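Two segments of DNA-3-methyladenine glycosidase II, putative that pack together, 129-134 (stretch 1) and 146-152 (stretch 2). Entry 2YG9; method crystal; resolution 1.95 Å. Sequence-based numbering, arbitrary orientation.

Stretch 1, residues 129-134: GQIDFA
Stretch 2 146-152: AELVQLP

The two stretches belong to one chain, and no touching residues lie closer than 15 positions in sequence. Stretch 1 has no regular helix or strand; stretch 2 continues a helix that begins earlier in the chain, with Ala-146 to Val-149 helical, and leaves in an extended conformation. The backbones come nearest where Ile-131 CA lies 6.8 Å from Glu-147 CA, and no main-chain hydrogen bond crosses. No hydrogen bond of any kind crosses the interface, and the 216 Å² buried, both sides summed, comes mainly from apolar contact.

Gly-129 is the first residue after a helix to leave helical angles. Its phi/psi of 81/6 and two bonds back into the last helical turn define a Schellman motif. A CB at these angles would be jammed against the carbonyl O of the preceding residue, which by itself calls for glycine; the other stretch is out of reach here.

Gln-130 returns to phi/psi -67/-33, with chi1 -76° (m), chi2 -83° (m) and chi3 28°. Its CB points sideways. The closest approach is from Gln-130 O to Glu-147 OE1 at 3.7 Å, and between side chains Gln-130 OE1 lies 4.4 Å from Glu-147 OE1. All three atoms are oxygens, and neither a carbonyl nor a carboxylate offers a proton at ordinary pH, so these are contacts of proximity. Glu-147 (-71/-39; chi1 -69°, m; chi2 -47°, m; chi3 -61°) nevertheless directs its CB toward stretch 1.

Ile-131 is the centre of the packing. Extended at -131/123, it is buried, points its CB toward stretch 2 and has 73 Å² covered, the largest share of any residue here. Rotamers m (-58°) and t (166°) carry Ile-131 CD1 to 3.8 Å from Glu-147 O, 4.3 Å from Leu-148 CD2 and 3.6 Å from Leu-151 CD1. One methyl thus meets both leucines as well as the helix backbone, while Ile-131 CG1 lies 4.1 Å from Glu-147 CB, the aliphatic base of the acid. Leu-148 (-64/-45) and Leu-151 (-80/142) are both mt, with chi1/chi2 of -70°/171° and -60°/171°. Within stretch 2, Leu-151 N bonds to Leu-148 O at 3.0 Å, and Gln-150 N makes weak bonds to Ala-146 O (3.4 Å) and Glu-147 O (3.5 Å). Gln-150 is at -68/-16, before the extended Leu-151 and Pro-152 (-66/138).

Asp-132, at -100/80 with chi1 -174° (t) and chi2 -1°, is out of reach; its OD1 is hydrogen-bonded to a residue flanking the stretches. A weak bond from Phe-133 N to Ile-131 O (3.3 Å) spans Asp-132.

Phe-133 (-60/-25; chi1 -70°, m; chi2 -89°) sets its CB sideways, but its ring comes nearer: Phe-133 CE1 is 4.4 Å from Leu-148 CD2, which approaches the ring obliquely. That methyl therefore contacts both Ile-131 and Phe-133. Ala-134 (-76/-19) is exposed and makes no contact with stretch 2.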

# COMPACT_ATOMS: atom_id res chain seq x y z
N GLY A 129 8.39 -12.38 -16.92
CA GLY A 129 8.90 -11.04 -17.18
C GLY A 129 7.84 -9.96 -17.36
O GLY A 129 8.19 -8.80 -17.66
N GLN A 130 6.57 -10.31 -17.15
CA GLN A 130 5.45 -9.36 -17.29
C GLN A 130 5.51 -8.28 -16.23
O GLN A 130 5.12 -7.16 -16.48
CB GLN A 130 4.10 -10.05 -17.22
CG GLN A 130 3.70 -10.83 -18.50
CD GLN A 130 3.06 -9.97 -19.63
OE1 GLN A 130 3.33 -8.77 -19.75
NE2 GLN A 130 2.21 -10.60 -20.48
N ILE A 131 5.99 -8.65 -15.05
CA ILE A 131 6.25 -7.69 -13.98
C ILE A 131 7.65 -7.97 -13.48
O ILE A 131 7.95 -9.08 -13.06
CB ILE A 131 5.24 -7.82 -12.79
CG1 ILE A 131 3.79 -7.62 -13.26
CG2 ILE A 131 5.59 -6.78 -11.71
CD1 ILE A 131 2.67 -8.07 -12.24
N ASP A 132 8.51 -6.95 -13.53
CA ASP A 132 9.91 -7.05 -13.18
C ASP A 132 10.05 -6.51 -11.77
O ASP A 132 10.48 -5.37 -11.56
CB ASP A 132 10.76 -6.28 -14.22
CG ASP A 132 12.26 -6.45 -14.04
OD1 ASP A 132 12.71 -7.14 -13.12
OD2 ASP A 132 13.00 -5.84 -14.83
N PHE A 133 9.71 -7.36 -10.79
CA PHE A 133 9.69 -6.98 -9.39
C PHE A 133 11.07 -6.54 -8.92
O PHE A 133 11.16 -5.73 -7.99
CB PHE A 133 9.15 -8.13 -8.50
CG PHE A 133 7.67 -8.40 -8.66
CD1 PHE A 133 6.74 -7.71 -7.87
CD2 PHE A 133 7.21 -9.35 -9.57
CE1 PHE A 133 5.38 -7.94 -7.98
CE2 PHE A 133 5.83 -9.60 -9.68
CZ PHE A 133 4.91 -8.89 -8.89
N ALA A 134 12.14 -7.01 -9.57
CA ALA A 134 13.49 -6.61 -9.17
C ALA A 134 13.86 -5.18 -9.62
O ALA A 134 14.81 -4.57 -9.08
CB ALA A 134 14.51 -7.62 -9.68
N ALA A 146 -0.72 -0.10 -13.33
CA ALA A 146 -1.41 -0.72 -14.45
C ALA A 146 -1.03 -2.21 -14.56
O ALA A 146 -1.88 -3.06 -14.83
CB ALA A 146 -1.10 0.01 -15.75
N GLU A 147 0.25 -2.53 -14.33
CA GLU A 147 0.66 -3.93 -14.43
C GLU A 147 0.13 -4.78 -13.29
O GLU A 147 -0.21 -5.95 -13.50
CB GLU A 147 2.18 -4.05 -14.52
CG GLU A 147 2.77 -3.55 -15.82
CD GLU A 147 2.05 -4.05 -17.08
OE1 GLU A 147 2.00 -5.30 -17.32
OE2 GLU A 147 1.54 -3.17 -17.83
N LEU A 148 0.11 -4.23 -12.07
CA LEU A 148 -0.47 -4.95 -10.93
C LEU A 148 -1.98 -5.19 -11.09
O LEU A 148 -2.48 -6.30 -10.82
CB LEU A 148 -0.19 -4.20 -9.63
CG LEU A 148 1.26 -4.23 -9.17
CD1 LEU A 148 1.39 -3.26 -8.02
CD2 LEU A 148 1.70 -5.63 -8.78
N VAL A 149 -2.69 -4.15 -11.52
CA VAL A 149 -4.13 -4.21 -11.80
C VAL A 149 -4.52 -5.35 -12.75
O VAL A 149 -5.60 -5.91 -12.60
CB VAL A 149 -4.68 -2.83 -12.33
CG1 VAL A 149 -6.08 -2.96 -13.03
CG2 VAL A 149 -4.75 -1.86 -11.15
N GLN A 150 -3.65 -5.69 -13.68
CA GLN A 150 -3.95 -6.79 -14.64
C GLN A 150 -4.01 -8.15 -13.99
O GLN A 150 -4.54 -9.09 -14.57
CB GLN A 150 -2.95 -6.83 -15.80
CG GLN A 150 -3.20 -5.75 -16.79
CD GLN A 150 -4.66 -5.69 -17.29
OE1 GLN A 150 -5.15 -6.63 -17.95
NE2 GLN A 150 -5.37 -4.58 -16.93
N LEU A 151 -3.49 -8.27 -12.77
CA LEU A 151 -3.53 -9.54 -12.06
C LEU A 151 -4.91 -9.71 -11.45
O LEU A 151 -5.49 -8.72 -10.95
CB LEU A 151 -2.46 -9.60 -10.96
CG LEU A 151 -1.00 -9.46 -11.46
CD1 LEU A 151 -0.04 -9.31 -10.27
CD2 LEU A 151 -0.65 -10.64 -12.35
N PRO A 152 -5.45 -10.95 -11.47
CA PRO A 152 -6.78 -11.18 -10.89
C PRO A 152 -6.73 -10.94 -9.38
O PRO A 152 -5.76 -11.34 -8.75
CB PRO A 152 -7.04 -12.66 -11.16
CG PRO A 152 -5.68 -13.28 -11.31
CD PRO A 152 -4.83 -12.20 -11.95